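Long-range contacts in putative endo-1,4-beta-xylanase (Bacteroides thetaiotaomicron VPI-5482, PDB 5MSX), which probably hydrolyses O-glycosidic bonds in plant pectin as a family 43 glycoside hydrolase, with arabinofuranosidase activity its likely role: residues C[64-68]-C[78-83]; C[110-115]-C[135-139]; C[242-246]-C[301-305]; C[364-369]-C[450-454]. All blocks are in the same frame, centred on the assembly; numbering follows the deposited sequence.

Interaction 1 (C[64-68]-C[78-83])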
loop_
_atom_site.group_PDB
_atom_site.type_symbol
_atom_site.label_atom_id
_atom_site.label_comp_id
_atom_site.label_asym_id
_atom_site.label_seq_id
_atom_site.Cartn_x
_atom_site.Cartn_y
_atom_site.Cartn_z
ATOM N N PRO C 64 -14.800 -19.245 18.365
ATOM C CA PRO C 64 -13.741 -18.283 18.111
ATOM C C PRO C 64 -13.304 -18.273 16.633
ATOM O O PRO C 64 -13.626 -19.231 15.915
ATOM C CB PRO C 64 -12.597 -18.816 18.981
ATOM C CG PRO C 64 -12.801 -20.294 18.964
ATOM C CD PRO C 64 -14.290 -20.473 18.995
ATOM N N PRO C 65 -12.527 -17.240 16.207
ATOM C CA PRO C 65 -11.827 -17.206 14.883
ATOM C C PRO C 65 -10.779 -18.278 14.697
ATOM O O PRO C 65 -9.698 -18.210 15.318
ATOM C CB PRO C 65 -11.147 -15.823 14.850
ATOM C CG PRO C 65 -11.133 -15.359 16.264
ATOM C CD PRO C 65 -12.309 -15.993 16.961
ATOM N N VAL C 66 -11.091 -19.260 13.846
ATOM C CA VAL C 66 -10.106 -20.254 13.425
ATOM C C VAL C 66 -10.102 -20.324 11.895
ATOM O O VAL C 66 -11.105 -19.991 11.237
ATOM C CB VAL C 66 -10.315 -21.648 14.094
ATOM C CG1 VAL C 66 -10.346 -21.509 15.624
ATOM C CG2 VAL C 66 -11.577 -22.340 13.612
ATOM N N VAL C 67 -8.950 -20.703 11.337
ATOM C CA VAL C 67 -8.826 -20.921 9.906
ATOM C C VAL C 67 -8.458 -22.365 9.675
ATOM O O VAL C 67 -7.465 -22.833 10.195
ATOM C CB VAL C 67 -7.800 -19.972 9.227
ATOM C CG1 VAL C 67 -6.366 -20.186 9.733
ATOM C CG2 VAL C 67 -7.853 -20.158 7.719
ATOM N N TRP C 68 -9.258 -23.072 8.889
ATOM C CA TRP C 68 -8.955 -24.439 8.515
ATOM C C TRP C 68 -8.169 -24.436 7.217
ATOM O O TRP C 68 -8.435 -23.604 6.334
ATOM C CB TRP C 68 -10.242 -25.222 8.326
ATOM C CG TRP C 68 -11.073 -25.417 9.531
ATOM C CD1 TRP C 68 -11.905 -24.516 10.115
ATOM C CD2 TRP C 68 -11.182 -26.622 10.295
ATOM N NE1 TRP C 68 -12.502 -25.079 11.215
ATOM C CE2 TRP C 68 -12.085 -26.377 11.333
ATOM C CE3 TRP C 68 -10.579 -27.874 10.209
ATOM C CZ2 TRP C 68 -12.431 -27.351 12.268
ATOM C CZ3 TRP C 68 -10.928 -28.836 11.131
ATOM C CH2 TRP C 68 -11.836 -28.569 12.149
ATOM N N PHE C 78 -6.861 -27.250 11.779
ATOM C CA PHE C 78 -6.565 -25.948 12.350
ATOM C C PHE C 78 -5.828 -26.151 13.677
ATOM O O PHE C 78 -5.874 -27.250 14.272
ATOM C CB PHE C 78 -7.832 -25.111 12.581
ATOM C CG PHE C 78 -8.574 -25.446 13.860
ATOM C CD1 PHE C 78 -9.489 -26.494 13.886
ATOM C CD2 PHE C 78 -8.365 -24.706 15.042
ATOM C CE1 PHE C 78 -10.153 -26.823 15.070
ATOM C CE2 PHE C 78 -9.028 -25.037 16.221
ATOM C CZ PHE C 78 -9.931 -26.096 16.233
ATOM N N ASP C 79 -5.179 -25.078 14.117
ATOM C CA ASP C 79 -4.516 -25.047 15.408
ATOM C C ASP C 79 -4.523 -23.626 15.952
ATOM O O ASP C 79 -3.884 -22.758 15.399
ATOM C CB ASP C 79 -3.080 -25.575 15.287
ATOM C CG ASP C 79 -2.375 -25.707 16.646
ATOM O OD1 ASP C 79 -2.922 -25.271 17.685
ATOM O OD2 ASP C 79 -1.260 -26.244 16.668
ATOM N N GLY C 80 -5.241 -23.406 17.052
ATOM C CA GLY C 80 -5.340 -22.085 17.661
ATOM C C GLY C 80 -6.195 -21.104 16.869
ATOM O O GLY C 80 -6.934 -21.491 15.936
ATOM N N THR C 81 -6.094 -19.834 17.264
ATOM C CA THR C 81 -6.762 -18.746 16.587
ATOM C C THR C 81 -5.745 -18.013 15.715
ATOM O O THR C 81 -4.535 -18.136 15.932
ATOM C CB THR C 81 -7.466 -17.777 17.553
ATOM O OG1 THR C 81 -8.047 -16.695 16.812
ATOM C CG2 THR C 81 -6.504 -17.205 18.635
ATOM N N TYR C 82 -6.250 -17.298 14.704
ATOM C CA TYR C 82 -5.433 -16.448 13.825
ATOM C C TYR C 82 -5.602 -14.977 14.209
ATOM O O TYR C 82 -4.968 -14.125 13.615
ATOM C CB TYR C 82 -5.764 -16.685 12.310
ATOM C CG TYR C 82 -7.189 -16.336 11.883
ATOM C CD1 TYR C 82 -7.549 -15.034 11.536
ATOM C CD2 TYR C 82 -8.179 -17.310 11.836
ATOM C CE1 TYR C 82 -8.848 -14.721 11.140
ATOM C CE2 TYR C 82 -9.469 -17.009 11.440
ATOM C CZ TYR C 82 -9.808 -15.720 11.087
ATOM O OH TYR C 82 -11.098 -15.443 10.724
ATOM N N PHE C 83 -6.444 -14.686 15.201
ATOM C CA PHE C 83 -6.801 -13.318 15.560
ATOM C C PHE C 83 -6.881 -13.216 17.093
ATOM O O PHE C 83 -7.985 -13.120 17.649
ATOM C CB PHE C 83 -8.144 -12.985 14.906
ATOM C CG PHE C 83 -8.422 -11.520 14.695
ATOM C CD1 PHE C 83 -7.917 -10.518 15.534
ATOM C CD2 PHE C 83 -9.303 -11.150 13.691
ATOM C CE1 PHE C 83 -8.249 -9.182 15.322
ATOM C CE2 PHE C 83 -9.642 -9.825 13.475
ATOM C CZ PHE C 83 -9.120 -8.835 14.300
HETATM O O HOH W 1 -12.424 -17.983 10.709
HETATM O O HOH W 2 -6.778 -20.641 13.216
HETATM O O HOH W 3 -5.112 -22.927 11.990
#

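Interaction 2 (C[110-115]-C[135-139])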
loop_
_atom_site.group_PDB
_atom_site.type_symbol
_atom_site.label_atom_id
_atom_site.label_comp_id
_atom_site.label_asym_id
_atom_site.label_seq_id
_atom_site.Cartn_x
_atom_site.Cartn_y
_atom_site.Cartn_z
ATOM N N ILE C 110 -17.441 -8.424 14.060
ATOM C CA ILE C 110 -17.064 -8.731 15.451
ATOM C C ILE C 110 -18.031 -8.002 16.367
ATOM O O ILE C 110 -18.202 -6.780 16.272
ATOM C CB ILE C 110 -15.582 -8.411 15.732
ATOM C CG1 ILE C 110 -14.694 -9.065 14.660
ATOM C CG2 ILE C 110 -15.166 -8.915 17.112
ATOM C CD1 ILE C 110 -13.190 -9.050 14.917
ATOM N N ASN C 111 -18.724 -8.791 17.193
ATOM C CA ASN C 111 -19.843 -8.317 18.027
ATOM C C ASN C 111 -20.819 -7.470 17.244
ATOM O O ASN C 111 -21.213 -6.407 17.690
ATOM C CB ASN C 111 -19.314 -7.590 19.273
ATOM C CG ASN C 111 -18.403 -8.475 20.091
ATOM O OD1 ASN C 111 -18.687 -9.651 20.300
ATOM N ND2 ASN C 111 -17.291 -7.936 20.529
ATOM N N GLY C 112 -21.189 -7.948 16.049
ATOM C CA GLY C 112 -22.143 -7.248 15.173
ATOM C C GLY C 112 -21.622 -6.196 14.197
ATOM O O GLY C 112 -22.407 -5.612 13.431
ATOM N N TYR C 113 -20.318 -5.932 14.193
ATOM C CA TYR C 113 -19.786 -4.791 13.424
ATOM C C TYR C 113 -18.527 -5.160 12.656
ATOM O O TYR C 113 -17.708 -5.923 13.137
ATOM C CB TYR C 113 -19.525 -3.573 14.345
ATOM C CG TYR C 113 -20.791 -2.962 14.882
ATOM C CD1 TYR C 113 -21.387 -3.449 16.030
ATOM C CD2 TYR C 113 -21.401 -1.906 14.231
ATOM C CE1 TYR C 113 -22.561 -2.885 16.518
ATOM C CE2 TYR C 113 -22.561 -1.337 14.712
ATOM C CZ TYR C 113 -23.133 -1.839 15.850
ATOM O OH TYR C 113 -24.298 -1.288 16.298
ATOM N N MET C 114 -18.391 -4.600 11.455
ATOM C CA MET C 114 -17.246 -4.904 10.606
ATOM C C MET C 114 -16.007 -4.124 11.052
ATOM O O MET C 114 -16.127 -2.932 11.333
ATOM C CB MET C 114 -17.580 -4.572 9.165
ATOM C CG MET C 114 -18.696 -5.470 8.620
ATOM S SD MET C 114 -19.173 -5.041 6.954
ATOM C CE MET C 114 -19.624 -3.302 7.099
ATOM N N TYR C 115 -14.863 -4.811 11.078
ATOM C CA TYR C 115 -13.536 -4.245 11.340
ATOM C C TYR C 115 -12.508 -4.713 10.308
ATOM O O TYR C 115 -12.494 -5.889 9.947
ATOM C CB TYR C 115 -12.994 -4.706 12.694
ATOM C CG TYR C 115 -13.811 -4.241 13.857
ATOM C CD1 TYR C 115 -14.965 -4.925 14.235
ATOM C CD2 TYR C 115 -13.422 -3.111 14.599
ATOM C CE1 TYR C 115 -15.734 -4.481 15.297
ATOM C CE2 TYR C 115 -14.161 -2.673 15.677
ATOM C CZ TYR C 115 -15.324 -3.344 16.028
ATOM O OH TYR C 115 -16.076 -2.893 17.094
ATOM N N PHE C 135 -11.124 -4.917 21.824
ATOM C CA PHE C 135 -12.563 -4.864 21.582
ATOM C C PHE C 135 -13.334 -4.571 22.844
ATOM O O PHE C 135 -12.952 -5.005 23.910
ATOM C CB PHE C 135 -13.061 -6.193 20.979
ATOM C CG PHE C 135 -12.486 -6.464 19.623
ATOM C CD1 PHE C 135 -13.026 -5.850 18.494
ATOM C CD2 PHE C 135 -11.388 -7.282 19.474
ATOM C CE1 PHE C 135 -12.488 -6.083 17.234
ATOM C CE2 PHE C 135 -10.831 -7.503 18.216
ATOM C CZ PHE C 135 -11.389 -6.899 17.099
ATOM N N TYR C 136 -14.422 -3.827 22.685
ATOM C CA TYR C 136 -15.407 -3.616 23.723
ATOM C C TYR C 136 -16.688 -3.278 22.990
ATOM O O TYR C 136 -16.635 -2.879 21.833
ATOM C CB TYR C 136 -14.982 -2.473 24.660
ATOM C CG TYR C 136 -14.691 -1.132 23.999
ATOM C CD1 TYR C 136 -15.717 -0.268 23.655
ATOM C CD2 TYR C 136 -13.378 -0.712 23.772
ATOM C CE1 TYR C 136 -15.460 0.964 23.084
ATOM C CE2 TYR C 136 -13.106 0.526 23.198
ATOM C CZ TYR C 136 -14.155 1.352 22.860
ATOM O OH TYR C 136 -13.916 2.581 22.285
ATOM N N LYS C 137 -17.825 -3.405 23.666
ATOM C CA LYS C 137 -19.132 -3.272 23.035
ATOM C C LYS C 137 -19.697 -1.868 23.199
ATOM O O LYS C 137 -19.309 -1.191 24.127
ATOM C CB LYS C 137 -20.085 -4.272 23.657
ATOM C CG LYS C 137 -19.611 -5.703 23.520
ATOM C CD LYS C 137 -20.652 -6.624 24.097
ATOM C CE LYS C 137 -20.268 -8.075 23.913
ATOM N NZ LYS C 137 -21.447 -8.883 24.313
ATOM N N PRO C 138 -20.614 -1.421 22.335
ATOM C CA PRO C 138 -21.127 -2.185 21.187
ATOM C C PRO C 138 -20.129 -2.223 20.022
ATOM O O PRO C 138 -20.020 -3.259 19.354
ATOM C CB PRO C 138 -22.412 -1.443 20.802
ATOM C CG PRO C 138 -22.232 -0.048 21.319
ATOM C CD PRO C 138 -21.193 -0.072 22.413
ATOM N N PHE C 139 -19.405 -1.120 19.803
ATOM C CA PHE C 139 -18.303 -1.086 18.848
ATOM C C PHE C 139 -17.157 -0.145 19.267
ATOM O O PHE C 139 -17.343 0.751 20.079
ATOM C CB PHE C 139 -18.830 -0.716 17.463
ATOM C CG PHE C 139 -19.576 0.586 17.416
ATOM C CD1 PHE C 139 -18.890 1.796 17.270
ATOM C CD2 PHE C 139 -20.966 0.614 17.506
ATOM C CE1 PHE C 139 -19.574 3.002 17.214
ATOM C CE2 PHE C 139 -21.659 1.819 17.458
ATOM C CZ PHE C 139 -20.960 3.015 17.310
HETATM O O HOH W 4 -18.131 -4.482 17.725
#

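Interaction 3 (C[242-246]-C[301-305]). With EDO (1,2-ethanediol), chain B; EDO (1,2-ethanediol), chain D.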
loop_
_atom_site.group_PDB
_atom_site.type_symbol
_atom_site.label_atom_id
_atom_site.label_comp_id
_atom_site.label_asym_id
_atom_site.label_seq_id
_atom_site.Cartn_x
_atom_site.Cartn_y
_atom_site.Cartn_z
ATOM N N GLU C 242 -33.277 -13.971 -16.476
ATOM C CA GLU C 242 -34.555 -14.609 -16.099
ATOM C C GLU C 242 -34.370 -15.699 -15.038
ATOM O O GLU C 242 -35.131 -15.780 -14.071
ATOM C CB GLU C 242 -35.246 -15.210 -17.338
ATOM N N GLN C 243 -33.336 -16.512 -15.210
ATOM C CA GLN C 243 -33.011 -17.606 -14.306
ATOM C C GLN C 243 -31.975 -17.087 -13.286
ATOM O O GLN C 243 -30.779 -17.435 -13.330
ATOM C CB GLN C 243 -32.475 -18.754 -15.169
ATOM C CG GLN C 243 -32.220 -20.070 -14.488
ATOM C CD GLN C 243 -31.794 -21.149 -15.499
ATOM O OE1 GLN C 243 -30.819 -20.979 -16.231
ATOM N NE2 GLN C 243 -32.515 -22.258 -15.528
ATOM N N ASP C 244 -32.441 -16.221 -12.386
ATOM C CA ASP C 244 -31.586 -15.513 -11.414
ATOM C C ASP C 244 -31.423 -16.206 -10.025
ATOM O O ASP C 244 -30.599 -15.774 -9.228
ATOM C CB ASP C 244 -32.039 -14.034 -11.254
ATOM C CG ASP C 244 -33.380 -13.885 -10.491
ATOM O OD1 ASP C 244 -34.234 -14.801 -10.590
ATOM O OD2 ASP C 244 -33.561 -12.865 -9.780
ATOM N N ILE C 245 -32.186 -17.263 -9.743
ATOM C CA ILE C 245 -32.046 -18.000 -8.489
ATOM C C ILE C 245 -31.049 -19.135 -8.706
ATOM O O ILE C 245 -31.305 -20.066 -9.440
ATOM C CB ILE C 245 -33.369 -18.580 -7.984
ATOM C CG1 ILE C 245 -34.384 -17.456 -7.691
ATOM C CG2 ILE C 245 -33.145 -19.413 -6.735
ATOM C CD1 ILE C 245 -34.214 -16.730 -6.382
ATOM N N ILE C 246 -29.914 -19.053 -8.043
ATOM C CA ILE C 246 -28.873 -20.030 -8.278
ATOM C C ILE C 246 -28.732 -21.092 -7.189
ATOM O O ILE C 246 -28.144 -22.100 -7.465
ATOM C CB ILE C 246 -27.531 -19.400 -8.658
ATOM C CG1 ILE C 246 -26.980 -18.527 -7.551
ATOM C CG2 ILE C 246 -27.682 -18.599 -9.954
ATOM C CD1 ILE C 246 -25.751 -17.760 -7.979
ATOM N N ILE C 301 -25.008 -17.786 -14.991
ATOM C CA ILE C 301 -24.687 -18.870 -14.049
ATOM C C ILE C 301 -25.765 -19.942 -14.133
ATOM O O ILE C 301 -26.970 -19.626 -14.097
ATOM C CB ILE C 301 -24.594 -18.360 -12.588
ATOM C CG1 ILE C 301 -23.450 -17.357 -12.430
ATOM C CG2 ILE C 301 -24.407 -19.517 -11.618
ATOM C CD1 ILE C 301 -23.477 -16.581 -11.125
ATOM N N ARG C 302 -25.349 -21.202 -14.235
ATOM C CA ARG C 302 -26.314 -22.303 -14.201
ATOM C C ARG C 302 -26.722 -22.552 -12.753
ATOM O O ARG C 302 -25.841 -22.661 -11.893
ATOM C CB ARG C 302 -25.724 -23.573 -14.811
ATOM C CG ARG C 302 -25.319 -23.411 -16.291
ATOM C CD ARG C 302 -24.869 -24.725 -16.953
ATOM N NE ARG C 302 -25.846 -25.799 -16.735
ATOM C CZ ARG C 302 -27.056 -25.852 -17.264
ATOM N NH1 ARG C 302 -27.487 -24.919 -18.121
ATOM N NH2 ARG C 302 -27.850 -26.863 -16.946
ATOM N N PRO C 303 -28.040 -22.634 -12.466
ATOM C CA PRO C 303 -28.440 -22.920 -11.070
ATOM C C PRO C 303 -27.694 -24.140 -10.538
ATOM O O PRO C 303 -27.541 -25.137 -11.252
ATOM C CB PRO C 303 -29.951 -23.163 -11.181
ATOM C CG PRO C 303 -30.365 -22.317 -12.332
ATOM C CD PRO C 303 -29.210 -22.343 -13.313
ATOM N N VAL C 304 -27.201 -24.047 -9.309
ATOM C CA VAL C 304 -26.285 -25.052 -8.774
ATOM C C VAL C 304 -27.020 -26.348 -8.457
ATOM O O VAL C 304 -28.059 -26.315 -7.865
ATOM C CB VAL C 304 -25.573 -24.555 -7.495
ATOM C CG1 VAL C 304 -24.660 -25.650 -6.935
ATOM C CG2 VAL C 304 -24.763 -23.305 -7.815
ATOM N N GLU C 305 -26.438 -27.476 -8.856
ATOM C CA GLU C 305 -26.983 -28.796 -8.562
ATOM C C GLU C 305 -26.430 -29.175 -7.186
ATOM O O GLU C 305 -25.257 -29.502 -7.060
ATOM C CB GLU C 305 -26.555 -29.812 -9.634
ATOM C CG GLU C 305 -27.307 -29.657 -10.964
ATOM C CD GLU C 305 -28.753 -30.150 -10.883
ATOM O OE1 GLU C 305 -29.091 -30.941 -9.967
ATOM O OE2 GLU C 305 -29.573 -29.764 -11.738
HETATM C C1 EDO B . -23.805 -25.660 -12.153
HETATM O O1 EDO B . -23.931 -24.433 -11.396
HETATM C C2 EDO B . -24.299 -26.951 -11.526
HETATM O O2 EDO B . -23.662 -27.227 -10.238
HETATM C C1 EDO D . -36.834 -18.447 -11.360
HETATM O O1 EDO D . -36.712 -18.974 -12.678
HETATM C C2 EDO D . -35.568 -17.688 -11.051
HETATM O O2 EDO D . -34.401 -18.512 -11.202
HETATM O O HOH W 5 -28.627 -17.635 -14.801
HETATM O O HOH W 6 -30.148 -24.729 -6.661
#

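Interaction 4 (C[364-369]-C[450-454]). With CA (calcium ion), chain T.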
loop_
_atom_site.group_PDB
_atom_site.type_symbol
_atom_site.label_atom_id
_atom_site.label_comp_id
_atom_site.label_asym_id
_atom_site.label_seq_id
_atom_site.Cartn_x
_atom_site.Cartn_y
_atom_site.Cartn_z
ATOM N N GLY C 364 -20.500 -34.999 8.015
ATOM C CA GLY C 364 -21.826 -34.657 8.484
ATOM C C GLY C 364 -22.344 -35.509 9.625
ATOM O O GLY C 364 -23.341 -35.153 10.238
ATOM N N SER C 365 -21.676 -36.633 9.913
ATOM C CA SER C 365 -22.106 -37.508 10.991
ATOM C C SER C 365 -21.104 -37.598 12.138
ATOM O O SER C 365 -19.884 -37.497 11.934
ATOM C CB SER C 365 -22.351 -38.891 10.445
ATOM O OG SER C 365 -21.165 -39.484 9.967
ATOM N N ARG C 366 -21.631 -37.825 13.337
ATOM C CA ARG C 366 -20.825 -37.903 14.537
ATOM C C ARG C 366 -21.389 -38.907 15.536
ATOM O O ARG C 366 -22.621 -39.055 15.663
ATOM C CB ARG C 366 -20.779 -36.527 15.220
ATOM C CG ARG C 366 -22.145 -35.884 15.291
ATOM C CD ARG C 366 -22.100 -34.539 15.946
ATOM N NE ARG C 366 -23.437 -33.993 15.921
ATOM C CZ ARG C 366 -23.884 -33.028 16.699
ATOM N NH1 ARG C 366 -23.090 -32.439 17.562
ATOM N NH2 ARG C 366 -25.138 -32.644 16.588
ATOM N N TRP C 367 -20.475 -39.559 16.257
ATOM C CA TRP C 367 -20.807 -40.202 17.547
ATOM C C TRP C 367 -20.927 -39.115 18.574
ATOM O O TRP C 367 -20.158 -38.151 18.547
ATOM C CB TRP C 367 -19.732 -41.202 17.983
ATOM C CG TRP C 367 -19.829 -41.645 19.429
ATOM C CD1 TRP C 367 -20.821 -42.391 19.991
ATOM C CD2 TRP C 367 -18.904 -41.358 20.480
ATOM N NE1 TRP C 367 -20.580 -42.588 21.328
ATOM C CE2 TRP C 367 -19.401 -41.984 21.657
ATOM C CE3 TRP C 367 -17.678 -40.665 20.543
ATOM C CZ2 TRP C 367 -18.732 -41.917 22.900
ATOM C CZ3 TRP C 367 -17.001 -40.586 21.802
ATOM C CH2 TRP C 367 -17.547 -41.210 22.959
ATOM N N MET C 368 -21.894 -39.252 19.474
ATOM C CA MET C 368 -21.967 -38.449 20.682
ATOM C C MET C 368 -22.335 -39.347 21.865
ATOM O O MET C 368 -23.297 -40.130 21.794
ATOM C CB MET C 368 -23.021 -37.347 20.556
ATOM C CG MET C 368 -22.712 -36.276 19.511
ATOM S SD MET C 368 -21.469 -35.125 20.091
ATOM C CE MET C 368 -22.329 -34.231 21.365
ATOM N N ALA C 369 -21.566 -39.233 22.949
ATOM C CA ALA C 369 -21.898 -39.869 24.226
ATOM C C ALA C 369 -23.185 -39.266 24.796
ATOM O O ALA C 369 -23.501 -38.081 24.531
ATOM C CB ALA C 369 -20.754 -39.673 25.221
ATOM N N VAL C 450 -16.269 -31.533 24.649
ATOM C CA VAL C 450 -17.503 -32.214 24.264
ATOM C C VAL C 450 -17.203 -33.657 23.883
ATOM O O VAL C 450 -16.320 -33.902 23.079
ATOM C CB VAL C 450 -18.233 -31.465 23.146
ATOM C CG1 VAL C 450 -19.349 -32.305 22.535
ATOM C CG2 VAL C 450 -18.754 -30.164 23.703
ATOM N N PRO C 451 -17.923 -34.620 24.504
ATOM C CA PRO C 451 -17.591 -36.022 24.298
ATOM C C PRO C 451 -18.199 -36.620 23.006
ATOM O O PRO C 451 -19.176 -37.376 23.059
ATOM C CB PRO C 451 -18.134 -36.686 25.580
ATOM C CG PRO C 451 -19.319 -35.859 25.944
ATOM C CD PRO C 451 -18.955 -34.445 25.549
ATOM N N GLY C 452 -17.608 -36.279 21.856
ATOM C CA GLY C 452 -18.084 -36.747 20.572
ATOM C C GLY C 452 -17.054 -36.634 19.484
ATOM O O GLY C 452 -16.112 -35.863 19.611
ATOM N N ILE C 453 -17.240 -37.411 18.420
ATOM C CA ILE C 453 -16.292 -37.514 17.331
ATOM C C ILE C 453 -17.023 -37.505 15.969
ATOM O O ILE C 453 -17.885 -38.387 15.692
ATOM C CB ILE C 453 -15.469 -38.829 17.443
ATOM C CG1 ILE C 453 -14.718 -38.909 18.786
ATOM C CG2 ILE C 453 -14.477 -38.938 16.299
ATOM C CD1 ILE C 453 -13.809 -40.125 18.904
ATOM N N TRP C 454 -16.656 -36.527 15.125
ATOM C CA TRP C 454 -17.019 -36.514 13.689
ATOM C C TRP C 454 -16.301 -37.595 12.874
ATOM O O TRP C 454 -16.923 -38.333 12.102
ATOM C CB TRP C 454 -16.681 -35.152 13.061
ATOM C CG TRP C 454 -17.401 -33.965 13.592
ATOM C CD1 TRP C 454 -16.898 -33.009 14.402
ATOM C CD2 TRP C 454 -18.764 -33.595 13.324
ATOM N NE1 TRP C 454 -17.849 -32.050 14.662
ATOM C CE2 TRP C 454 -19.015 -32.398 14.032
ATOM C CE3 TRP C 454 -19.805 -34.179 12.579
ATOM C CZ2 TRP C 454 -20.265 -31.756 14.010
ATOM C CZ3 TRP C 454 -21.032 -33.564 12.563
ATOM C CH2 TRP C 454 -21.251 -32.346 13.251
HETATM CA CA CA T . -18.683 -39.191 10.682
#

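Interaction 1 (C[64-68]-C[78-83])
Phe78 turns the edge of its ring onto the face of the Trp68 indole, the planes standing at 60° and the Phe78 centroid 4.8 Å from that of the tryptophan six-membered ring. Phe78 CD1 comes within 3.5 Å of Trp68 CZ2. The CD2 rim of the same ring meets Val66, whose CB is 3.7 Å from Phe78 CD2; Val66 CG2 lies over one face. With CG set between backbone N and carbonyl carbon (chi1 82°), Phe78 brings its ring against both Trp68 and Val66. An alanine in place of Trp68 would probably leave the CD1 edge of Phe78 without the aromatic face it leans on and open a gap beside it.

Farther along, Tyr82 takes Pro65 CB over its ring face, a CH-pi contact with CB 4.3 Å from the centroid and 25° off the normal, while the backbone of Val66 and Val67 meets the ring edge. Thr81 OG1 donates to Pro65 O at 2.7 Å, in the carbonyl plane, and accepts from Phe83 N at 3.0 Å, closing an ST turn. Ordered waters join the backbones where no direct bond forms, one linking Val67 N to Gly80 O.

Around it, strand 67-70 pairs with strand 45-52 of the catalytic domain, and strand 78-79 of the family 43 part pairs antiparallel with strand 425-436, joining a sheet made largely of strands from the F5/8 type C region.

Interaction 2 (C[110-115]-C[135-139])
Phe135 directs its CE1 edge at the centre of the Tyr115 ring, the planes almost perpendicular at 87° and the centroids 5.2 Å apart. Ile110 O and a water lie in the plane of the Tyr115 ring, at its edge. One face of Phe135 itself takes Ile110 CG2, 4.1 Å from the ring centroid, while Ile110 CD1 touches the rim at Phe135 CZ. In a second edge-to-face pair the edge of Phe139 approaches the face of Tyr113, with planes at 51°. Phe139 CB itself lies over the Tyr113 ring, 4.1 Å from its centroid, and with CG between the backbone N and the carbonyl carbon (chi1 57°) the CD2 edge is swung over the same face.

No direct hydrogen bond crosses between the segments; the water does so, donating to Ile110 O at 2.7 Å and to Pro138 O at 2.8 Å and accepting from Tyr115 OH. That hydroxyl also bonds Thr140 N, just beyond the second segment.

A type I' turn from Ile110 to Tyr113 joins strands 109-110 and 113-119 as a beta hairpin. The loop 135-139, with a cis peptide before Pro138, packs against this hairpin, while Leu128 of the neighbouring strand 127-128 touches both Tyr115 and Phe135.

Interaction 3 (C[242-246]-C[301-305])
An edge strand of a four-stranded antiparallel sheet, 245-247, meets here the loop that leads from strand 287-293 toward strand 325-330. One direct hydrogen bond joins them: Val304 N donates to Ile246 O at 2.8 Å, nearly straight at 168° and in the carbonyl plane. At the exposed end, Gln243 reaches across Pro303 at about a right angle. Its CG is anti to the backbone N (chi1 -173°) and the chain runs on extended, laying CG and the amide carbon against the proline ring, with Gln243 CD 3.6 Å from Pro303 CD. Pro303 CG also approaches Ile245 O at 3.8 Å. A serine in place of Pro303 would probably open a gap under the Gln243 amide and leave its chain freer to turn.

On the buried side Ile246 and Ile301 meet through their branch methyls, CG2 to CG2 at 3.8 Å. A water bridges the backbones, donating to Gln243 O at 2.6 Å and Ile301 O at 2.7 Å. Two 1,2-ethanediol molecules, probably from the crystallisation liquor, are hydrogen-bonded to backbone groups: one accepts from Ile245 N, the other bonds Arg302 O and Glu305 N.

Leu214 of strand 210-217 touches both isoleucines, the backbones of Ile246 and Tyr225, in the adjacent strand 224-230, are hydrogen-bonded, and Val304 packs on Asn291 and Leu293 of strand 287-293.

Interaction 4 (C[364-369]-C[450-454])
Backbone bonds set the antiparallel register of 364-369 against 450-454. Trp367 and Ile453 form a hydrogen-bonded pair, Trp367 N to Ile453 O at 2.9 Å and Ile453 N to Trp367 O at 3.0 Å, both donors tilted nearly 30° from the carbonyl plane. Ala369 N then meets Pro451 O almost in line with the carbonyl bond. At the non-hydrogen-bonded pair Met368-Gly452 a beta carbon on the glycine would collide with Met368 SD.

Among the side chains, Arg366 lies alongside Trp454, its CD over one face of the indole, 3.7 Å from the six-membered-ring centroid. Guanidinium and indole planes are 11° apart; the chain, extended from CG to NE, brings NE, 3.8 Å from Trp454 CH2, to a salt bridge with Glu351. Ile453 CG1 meets the edge of the Trp367 indole at CE3, at 3.9 Å, on the sheet face these two share. Met368 bends at chi2 and chi3, bringing CE to 3.7 Å from Val450 CG1.

Metal coordination ties Ser365 to Trp454. Calcium binds Ser365 O and Trp454 O, each at 2.4 Å, and Ser365 OG at 2.6 Å, which accounts for the close approach of the two carbonyls. Phe357, Asp360, Ala362 and Glu455 complete a seven-oxygen site of four backbone carbonyls and three side-chain oxygens, characteristic of the structural calcium in F5/8 type C (discoidin-like) beta-sandwich domains.

How the interactions relate
The four contacts follow one another along the chain. Interactions 1 and 2 touch: Phe83 CE2 packs on Ile110 CD1 at 3.9 Å, and Phe83 CZ on Phe135 CZ at 4.1 Å, making a continuous aromatic and aliphatic patch in the family 43 domain. Interaction 2 lies near the predicted active site: between side chains, Tyr113 is about 11 Å from the predicted pKa-modulating Asp154 and Ile110 about 12 Å from the predicted proton acceptor Asp36. Interactions 1 and 4 reach the same sheet; the side chains of Trp68 and the calcium-site residue Trp454 are about 7 Å apart, without contact. Interaction 3 stays remote, its nearest atoms about 17 Å from interaction 4.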